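Local coordinates for protein-glutaminase (Chryseobacterium proteolyticum, PDB 2ZK9) that deamidates glutamine side chains in proteins, turning them into glutamate and releasing ammonia, at residues V65-A71 and W117-N123; R36-D40 and C77-S81; T73-V78 and S170-P174. All coordinates share one frame; numbering follows the deposited sequence. Where two conformers were deposited one is given.

Interaction 1 (V65-A71 and W117-N123)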
loop_
_atom_site.group_PDB
_atom_site.type_symbol
_atom_site.label_atom_id
_atom_site.label_comp_id
_atom_site.label_asym_id
_atom_site.label_seq_id
_atom_site.Cartn_x
_atom_site.Cartn_y
_atom_site.Cartn_z
ATOM N N VAL A 65 2.734 -7.690 -6.122
ATOM C CA VAL A 65 3.849 -8.623 -6.179
ATOM C C VAL A 65 3.392 -9.913 -5.523
ATOM O O VAL A 65 2.645 -9.868 -4.544
ATOM C CB VAL A 65 5.114 -7.997 -5.511
ATOM C CG1 VAL A 65 4.922 -7.599 -4.073
ATOM C CG2 VAL A 65 6.295 -8.951 -5.630
ATOM N N TYR A 66 3.813 -11.032 -6.054
ATOM C CA TYR A 66 3.359 -12.334 -5.668
ATOM C C TYR A 66 4.546 -13.273 -5.412
ATOM O O TYR A 66 5.542 -13.141 -6.090
ATOM C CB TYR A 66 2.510 -12.984 -6.777
ATOM C CG TYR A 66 1.386 -12.115 -7.289
ATOM C CD1 TYR A 66 0.119 -12.183 -6.762
ATOM C CD2 TYR A 66 1.619 -11.215 -8.311
ATOM C CE1 TYR A 66 -0.917 -11.365 -7.243
ATOM C CE2 TYR A 66 0.607 -10.420 -8.779
ATOM C CZ TYR A 66 -0.659 -10.490 -8.249
ATOM O OH TYR A 66 -1.646 -9.682 -8.801
ATOM N N GLY A 67 4.407 -14.182 -4.444
ATOM C CA GLY A 67 5.472 -15.132 -4.232
ATOM C C GLY A 67 5.468 -15.706 -2.866
ATOM O O GLY A 67 4.466 -15.664 -2.173
ATOM N N ASN A 68 6.631 -16.211 -2.479
ATOM C CA ASN A 68 6.914 -16.615 -1.107
ATOM C C ASN A 68 7.468 -15.362 -0.423
ATOM O O ASN A 68 8.678 -15.171 -0.341
ATOM C CB ASN A 68 7.932 -17.742 -1.095
ATOM C CG ASN A 68 8.312 -18.167 0.299
ATOM O OD1 ASN A 68 7.542 -17.994 1.237
ATOM N ND2 ASN A 68 9.499 -18.683 0.456
ATOM N N LEU A 69 6.585 -14.452 -0.028
ATOM C CA LEU A 69 7.004 -13.117 0.417
ATOM C C LEU A 69 7.189 -13.109 1.927
ATOM O O LEU A 69 6.500 -13.768 2.675
ATOM C CB LEU A 69 5.968 -12.072 0.006
ATOM C CG LEU A 69 5.588 -12.058 -1.457
ATOM C CD1 LEU A 69 4.617 -10.901 -1.705
ATOM C CD2 LEU A 69 6.801 -11.951 -2.385
ATOM N N LYS A 70 8.155 -12.285 2.355
ATOM C CA LYS A 70 8.537 -12.117 3.743
ATOM C C LYS A 70 8.920 -10.657 3.954
ATOM O O LYS A 70 9.679 -10.118 3.159
ATOM C CB LYS A 70 9.775 -12.987 4.061
ATOM C CG LYS A 70 9.670 -14.449 3.863
ATOM C CD LYS A 70 8.758 -15.131 4.782
ATOM C CE LYS A 70 8.754 -16.685 4.654
ATOM N NZ LYS A 70 10.140 -17.239 4.927
ATOM N N ALA A 71 8.445 -10.054 5.057
ATOM C CA ALA A 71 8.769 -8.672 5.355
ATOM C C ALA A 71 8.964 -8.514 6.847
ATOM O O ALA A 71 8.344 -9.199 7.657
ATOM C CB ALA A 71 7.691 -7.749 4.853
ATOM N N TRP A 117 11.218 -1.701 -3.306
ATOM C CA TRP A 117 10.004 -2.167 -2.659
ATOM C C TRP A 117 9.840 -3.686 -2.755
ATOM O O TRP A 117 9.578 -4.359 -1.763
ATOM C CB TRP A 117 8.816 -1.426 -3.226
ATOM C CG TRP A 117 7.494 -1.830 -2.652
ATOM C CD1 TRP A 117 6.993 -1.559 -1.411
ATOM C CD2 TRP A 117 6.500 -2.574 -3.344
ATOM N NE1 TRP A 117 5.737 -2.084 -1.294
ATOM C CE2 TRP A 117 5.393 -2.722 -2.453
ATOM C CE3 TRP A 117 6.387 -3.131 -4.616
ATOM C CZ2 TRP A 117 4.247 -3.390 -2.814
ATOM C CZ3 TRP A 117 5.257 -3.802 -4.973
ATOM C CH2 TRP A 117 4.177 -3.939 -4.090
ATOM N N ARG A 118 9.953 -4.194 -3.977
ATOM C CA ARG A 118 9.799 -5.651 -4.122
ATOM C C ARG A 118 10.848 -6.393 -3.317
ATOM O O ARG A 118 10.594 -7.444 -2.737
ATOM C CB ARG A 118 9.848 -6.064 -5.574
ATOM C CG ARG A 118 8.600 -5.590 -6.361
ATOM C CD ARG A 118 8.468 -6.307 -7.717
ATOM N NE ARG A 118 9.622 -6.142 -8.584
ATOM C CZ ARG A 118 9.806 -5.100 -9.364
ATOM N NH1 ARG A 118 8.954 -4.096 -9.431
ATOM N NH2 ARG A 118 10.927 -5.059 -10.125
ATOM N N ASN A 119 12.084 -5.839 -3.278
ATOM C CA ASN A 119 13.122 -6.509 -2.469
ATOM C C ASN A 119 12.764 -6.520 -0.981
ATOM O O ASN A 119 13.102 -7.522 -0.320
ATOM C CB ASN A 119 14.455 -5.820 -2.764
ATOM C CG ASN A 119 15.589 -6.507 -2.038
ATOM O OD1 ASN A 119 16.119 -5.905 -1.097
ATOM N ND2 ASN A 119 15.944 -7.702 -2.410
ATOM N N ALA A 120 12.083 -5.500 -0.457
ATOM C CA ALA A 120 11.630 -5.523 0.921
ATOM C C ALA A 120 10.539 -6.522 1.169
ATOM O O ALA A 120 10.253 -6.837 2.337
ATOM C CB ALA A 120 11.179 -4.137 1.347
ATOM N N CYS A 121 9.893 -7.024 0.107
ATOM C CA CYS A 121 8.901 -8.088 0.214
ATOM C C CYS A 121 9.497 -9.478 0.180
ATOM O O CYS A 121 8.757 -10.455 0.277
ATOM C CB CYS A 121 7.884 -7.932 -0.926
ATOM S SG CYS A 121 6.914 -6.421 -0.872
ATOM N N VAL A 122 10.821 -9.570 0.037
ATOM C CA VAL A 122 11.531 -10.841 0.068
ATOM C C VAL A 122 12.714 -10.689 1.024
ATOM O O VAL A 122 13.872 -10.945 0.691
ATOM C CB VAL A 122 11.912 -11.335 -1.328
ATOM C CG1 VAL A 122 10.635 -11.863 -2.015
ATOM C CG2 VAL A 122 12.628 -10.288 -2.166
ATOM N N ASN A 123 12.416 -10.293 2.258
ATOM C CA ASN A 123 13.403 -9.959 3.269
ATOM C C ASN A 123 13.886 -11.247 3.938
ATOM O O ASN A 123 13.151 -11.837 4.731
ATOM C CB ASN A 123 12.777 -8.975 4.256
ATOM C CG ASN A 123 13.779 -8.451 5.240
ATOM O OD1 ASN A 123 14.760 -9.088 5.572
ATOM N ND2 ASN A 123 13.479 -7.248 5.721
#

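Interaction 2 (R36-D40 and C77-S81)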
loop_
_atom_site.group_PDB
_atom_site.type_symbol
_atom_site.label_atom_id
_atom_site.label_comp_id
_atom_site.label_asym_id
_atom_site.label_seq_id
_atom_site.Cartn_x
_atom_site.Cartn_y
_atom_site.Cartn_z
ATOM N N ARG A 36 0.997 0.161 10.579
ATOM C CA ARG A 36 1.704 -0.533 11.656
ATOM C C ARG A 36 1.293 -1.983 11.828
ATOM O O ARG A 36 1.919 -2.652 12.663
ATOM C CB ARG A 36 1.465 0.222 12.965
ATOM C CG ARG A 36 0.025 0.266 13.434
ATOM C CD ARG A 36 -0.161 1.076 14.667
ATOM N NE ARG A 36 -1.543 1.047 15.111
ATOM C CZ ARG A 36 -2.019 1.616 16.190
ATOM N NH1 ARG A 36 -1.192 2.309 16.961
ATOM N NH2 ARG A 36 -3.298 1.530 16.468
ATOM N N TYR A 37 0.280 -2.446 11.118
ATOM C CA TYR A 37 -0.198 -3.815 11.173
ATOM C C TYR A 37 -0.030 -4.460 9.820
ATOM O O TYR A 37 -0.946 -4.498 9.013
ATOM C CB TYR A 37 -1.672 -3.844 11.596
ATOM C CG TYR A 37 -2.208 -5.250 11.790
ATOM C CD1 TYR A 37 -1.649 -6.116 12.684
ATOM C CD2 TYR A 37 -3.321 -5.670 11.056
ATOM C CE1 TYR A 37 -2.176 -7.405 12.853
ATOM C CE2 TYR A 37 -3.818 -6.936 11.238
ATOM C CZ TYR A 37 -3.277 -7.815 12.114
ATOM O OH TYR A 37 -3.843 -9.063 12.269
ATOM N N PRO A 38 1.168 -4.995 9.541
ATOM C CA PRO A 38 1.437 -5.540 8.214
ATOM C C PRO A 38 0.929 -6.936 7.970
ATOM O O PRO A 38 1.137 -7.450 6.859
ATOM C CB PRO A 38 2.969 -5.467 8.089
ATOM C CG PRO A 38 3.383 -5.685 9.503
ATOM C CD PRO A 38 2.405 -4.855 10.331
ATOM N N VAL A 39 0.288 -7.580 8.924
ATOM C CA VAL A 39 -0.162 -8.946 8.744
ATOM C C VAL A 39 -1.087 -9.082 7.539
ATOM O O VAL A 39 -0.970 -10.061 6.805
ATOM C CB VAL A 39 -0.855 -9.440 10.026
ATOM C CG1 VAL A 39 -1.492 -10.815 9.849
ATOM C CG2 VAL A 39 0.107 -9.488 11.215
ATOM N N ASP A 40 -2.021 -8.144 7.366
ATOM C CA ASP A 40 -2.969 -8.258 6.289
ATOM C C ASP A 40 -3.556 -6.868 6.070
ATOM O O ASP A 40 -3.196 -5.929 6.742
ATOM C CB ASP A 40 -4.012 -9.318 6.602
ATOM C CG ASP A 40 -4.597 -10.082 5.441
ATOM O OD1 ASP A 40 -4.925 -11.266 5.623
ATOM O OD2 ASP A 40 -4.779 -9.494 4.339
ATOM N N CYS A 77 8.433 -10.366 11.905
ATOM C CA CYS A 77 8.273 -10.811 10.538
ATOM C C CYS A 77 6.851 -11.168 10.240
ATOM O O CYS A 77 6.137 -11.747 11.078
ATOM C CB CYS A 77 9.118 -12.068 10.289
ATOM S SG CYS A 77 10.865 -11.860 10.403
ATOM N N VAL A 78 6.477 -10.900 8.971
ATOM C CA VAL A 78 5.234 -11.428 8.418
ATOM C C VAL A 78 5.560 -12.170 7.122
ATOM O O VAL A 78 6.566 -11.928 6.442
ATOM C CB VAL A 78 4.211 -10.315 8.134
ATOM C CG1 VAL A 78 3.741 -9.722 9.456
ATOM C CG2 VAL A 78 4.789 -9.299 7.151
ATOM N N ALA A 79 4.691 -13.103 6.788
ATOM C CA ALA A 79 4.754 -13.862 5.548
ATOM C C ALA A 79 3.483 -13.571 4.775
ATOM O O ALA A 79 2.383 -13.539 5.331
ATOM C CB ALA A 79 4.883 -15.331 5.830
ATOM N N TRP A 80 3.664 -13.417 3.466
ATOM C CA TRP A 80 2.591 -13.089 2.547
ATOM C C TRP A 80 2.661 -13.924 1.286
ATOM O O TRP A 80 3.741 -14.297 0.875
ATOM C CB TRP A 80 2.754 -11.641 2.164
ATOM C CG TRP A 80 2.582 -10.564 3.147
ATOM C CD1 TRP A 80 1.725 -10.466 4.218
ATOM C CD2 TRP A 80 3.350 -9.349 3.081
ATOM N NE1 TRP A 80 1.922 -9.245 4.808
ATOM C CE2 TRP A 80 2.890 -8.536 4.123
ATOM C CE3 TRP A 80 4.344 -8.839 2.228
ATOM C CZ2 TRP A 80 3.408 -7.278 4.326
ATOM C CZ3 TRP A 80 4.837 -7.572 2.446
ATOM C CH2 TRP A 80 4.340 -6.817 3.473
ATOM N N SER A 81 1.506 -14.117 0.633
ATOM C CA SER A 81 1.470 -14.664 -0.704
ATOM C C SER A 81 1.454 -13.555 -1.742
ATOM O O SER A 81 1.799 -13.825 -2.920
ATOM C CB SER A 81 0.275 -15.568 -0.888
ATOM O OG SER A 81 -0.937 -14.907 -0.636
HETATM O O HOH W 1 0.540 -12.357 7.183
#

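Interaction 3 (T73-V78 and S170-P174)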
loop_
_atom_site.group_PDB
_atom_site.type_symbol
_atom_site.label_atom_id
_atom_site.label_comp_id
_atom_site.label_asym_id
_atom_site.label_seq_id
_atom_site.Cartn_x
_atom_site.Cartn_y
_atom_site.Cartn_z
ATOM N N THR A 73 9.192 -5.617 10.181
ATOM C CA THR A 73 8.963 -4.278 10.650
ATOM C C THR A 73 10.186 -3.695 11.357
ATOM O O THR A 73 10.120 -2.539 11.812
ATOM C CB THR A 73 7.816 -4.310 11.662
ATOM O OG1 THR A 73 8.259 -5.086 12.804
ATOM C CG2 THR A 73 6.536 -4.924 11.086
ATOM N N GLY A 74 11.218 -4.500 11.598
ATOM C CA GLY A 74 12.248 -4.098 12.514
ATOM C C GLY A 74 12.150 -4.753 13.882
ATOM O O GLY A 74 13.110 -4.840 14.609
ATOM N N THR A 75 11.010 -5.329 14.238
ATOM C CA THR A 75 11.014 -6.222 15.421
ATOM C C THR A 75 10.292 -7.538 15.153
ATOM O O THR A 75 10.487 -8.487 15.914
ATOM C CB THR A 75 10.374 -5.497 16.615
ATOM O OG1 THR A 75 10.524 -6.369 17.725
ATOM C CG2 THR A 75 8.897 -5.300 16.293
ATOM N N CYS A 76 9.483 -7.666 14.065
ATOM C CA CYS A 76 8.868 -8.959 13.780
ATOM C C CYS A 76 8.673 -9.130 12.304
ATOM O O CYS A 76 8.755 -8.204 11.534
ATOM C CB CYS A 76 7.562 -9.084 14.546
ATOM S SG CYS A 76 6.346 -7.821 14.193
ATOM N N CYS A 77 8.433 -10.366 11.905
ATOM C CA CYS A 77 8.273 -10.811 10.538
ATOM C C CYS A 77 6.851 -11.168 10.240
ATOM O O CYS A 77 6.137 -11.747 11.078
ATOM C CB CYS A 77 9.118 -12.068 10.289
ATOM S SG CYS A 77 10.865 -11.860 10.403
ATOM N N VAL A 78 6.477 -10.900 8.971
ATOM C CA VAL A 78 5.234 -11.428 8.418
ATOM C C VAL A 78 5.560 -12.170 7.122
ATOM O O VAL A 78 6.566 -11.928 6.442
ATOM C CB VAL A 78 4.211 -10.315 8.134
ATOM C CG1 VAL A 78 3.741 -9.722 9.456
ATOM C CG2 VAL A 78 4.789 -9.299 7.151
ATOM N N SER A 170 -1.504 -3.889 15.801
ATOM C CA SER A 170 -0.147 -3.459 15.500
ATOM C C SER A 170 0.788 -4.631 15.551
ATOM O O SER A 170 0.613 -5.544 16.319
ATOM C CB SER A 170 0.286 -2.401 16.505
ATOM O OG SER A 170 1.496 -1.787 16.118
ATOM N N GLY A 171 1.874 -4.562 14.767
ATOM C CA GLY A 171 2.867 -5.599 14.752
ATOM C C GLY A 171 2.453 -6.818 13.937
ATOM O O GLY A 171 1.685 -6.708 12.984
ATOM N N CYS A 172 2.989 -7.972 14.323
ATOM C CA CYS A 172 2.869 -9.175 13.536
ATOM C C CYS A 172 1.930 -10.191 14.154
ATOM O O CYS A 172 1.902 -11.328 13.701
ATOM C CB CYS A 172 4.243 -9.793 13.255
ATOM S SG CYS A 172 5.407 -8.590 12.518
ATOM N N SER A 173 1.168 -9.779 15.137
ATOM C CA SER A 173 0.134 -10.542 15.804
ATOM C C SER A 173 -1.066 -9.642 15.988
ATOM O O SER A 173 -0.893 -8.450 16.218
ATOM C CB SER A 173 0.651 -11.060 17.146
ATOM O OG SER A 173 1.771 -11.933 17.007
ATOM N N PRO A 174 -2.286 -10.142 15.929
ATOM C CA PRO A 174 -2.606 -11.538 15.638
ATOM C C PRO A 174 -2.352 -11.922 14.186
ATOM O O PRO A 174 -2.449 -11.117 13.283
ATOM C CB PRO A 174 -4.104 -11.616 15.965
ATOM C CG PRO A 174 -4.605 -10.247 15.682
ATOM C CD PRO A 174 -3.490 -9.349 16.152
HETATM O O HOH W 2 3.024 -12.717 11.517
#

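Interaction 1 (V65-A71 and W117-N123)
Val65, on strand 61-66, packs against Trp117 and Cys121 where helix 114-120 runs out into a loop, and a single beta bridge, Lys70 with Val122, ties that loop to strand 69-72; both segments belong to the Glutaminase family region, whose clan suggests a papain-like fold. The chi1 of Val65, 58°, puts CG1 between the backbone N and the carbonyl carbon, 3.7 Å from Trp117 CH2, obliquely to the indole, and beside the Cys121 sulfur; CG2, anti to N, rests on the aliphatic part of Arg118, whose NH1 pairs with Asp114 and Gln63. The strand direction then changes through Gly67 and Asn68; any CB on Gly67 would collide with the carbonyl oxygen before it, so glycine suits the bend. Leu69 turns CD2 to Val122 CG1, 3.9 Å away, a fit of two branched apolar groups. Lys70 makes the bridge with its backbone: its N donates to Cys121 O (2.8 Å), and its O receives a nearly straight bond from Asn123 N (2.9 Å, 174° at the hydrogen). Its aliphatic chain leads away, bringing NZ to the carbonyls of Ser128 and Cys126. Ala71, with a methyl alone, sets its CB 3.7 Å from Ala120 O.

Interaction 2 (R36-D40 and C77-S81)
Val78 and Trp80, on the second strand of the beta hairpin formed by 69-72 and 77-80, meet Pro38 and Val39 in the loop that runs into helix 42-55. The chief bump is Val78 CG1. It fits the shallow hollow between the proline ring and the next residue, 4.1 Å from Pro38 CG and 4.0 Å from both Val39 CA and Val39 CG2. A branched, rigid side chain suits this place because its other methyl, CG2, can lie over the rim of one face of the Trp80 indole, 3.4 Å above its plane. The indole, carried up to the loop with CG anti to its own carbonyl carbon (chi1 -66°), presents its edge: CZ2 is near Pro38 CB, and NE1 donates to Pro38 O at 2.8 Å. That oxygen lies in the ring plane, and the C=O group points almost straight at the nitrogen (163°), though the bond is somewhat bent at the hydrogen (147°). Leu69 and Ala71 also touch the indole, and His83 stacks on it. A phenylalanine here would probably leave Pro38 O without its N-H donor and open a gap where the larger ring met Pro38 CB. Beside this edge a water joins the two backbones, donating to Val39 O (2.8 Å) and to Ala79 O (2.9 Å).

Interaction 3 (T73-V78 and S170-P174)
Cys172 and Cys76 are joined by a disulfide that ties the turn of a beta hairpin to the loop 170-174, far along the chain. From its CB outward, the Cys172 side chain meets the hairpin atom by atom. CB lies 3.5 Å from Cys77 O and also faces CG1 of Val78. Next comes SG, which a chi1 of -53° swings anti to the carbonyl carbon of Cys172 and so brings up to Cys76. It bonds to Cys76 SG at 2.1 Å, with a torsion of 81° about the sulfur-sulfur bond, close to the relaxed right angle. The same sulfur has Val78 CG1 at 3.7 Å and Thr73 CG2 at 4.1 Å, two methyls that give it apolar company. Threonine suits the turn because its two branches work differently: while CG2 faces the disulfide, OG1 accepts from the backbone N of Thr75 and of Cys76, both at 3.1 Å, forming an ST turn and an ST motif together. The positive phi of Gly74 (102°) then lets the chain round the bend, and that of Gly171 likewise favours glycine on the other side. A water adds a polar link, donating to Cys172 O (2.8 Å) and, at a longer reach, to Cys77 O. The CB of Cys77 points away from the loop, and its sulfur is bonded to Cys126. The contact lies at the surface, between the hairpin of strands 69-72 and 77-80 and the loop that follows helix 157-165, where Gly171 is backbone-bonded to Arg36 of the loop before helix 42-55.

Overall arrangement
The hairpin of strands 69-72 and 77-80 carries all three contacts. Interaction 1 holds its first strand to the end of helix 114-120; interaction 2, its centre about 10 Å away, lays the second strand on the loop 36-40. The strands are probably joined by hydrogen bonds of Ala71 O with Val78 N (2.8 Å) and Leu69 O with Trp80 N (3.0 Å). Interaction 3 secures the turn and lies about 7 Å, centre to centre, from interaction 2, sharing Cys77 and Val78 with it. Loops 36-40 and 170-174 also meet directly, Arg36 O being 2.8 Å from Gly171 N. A bound sodium ion sits about 5 Å from the Trp80 side chain, about 8 Å from that of Val78 and about 9 Å from that of Leu69.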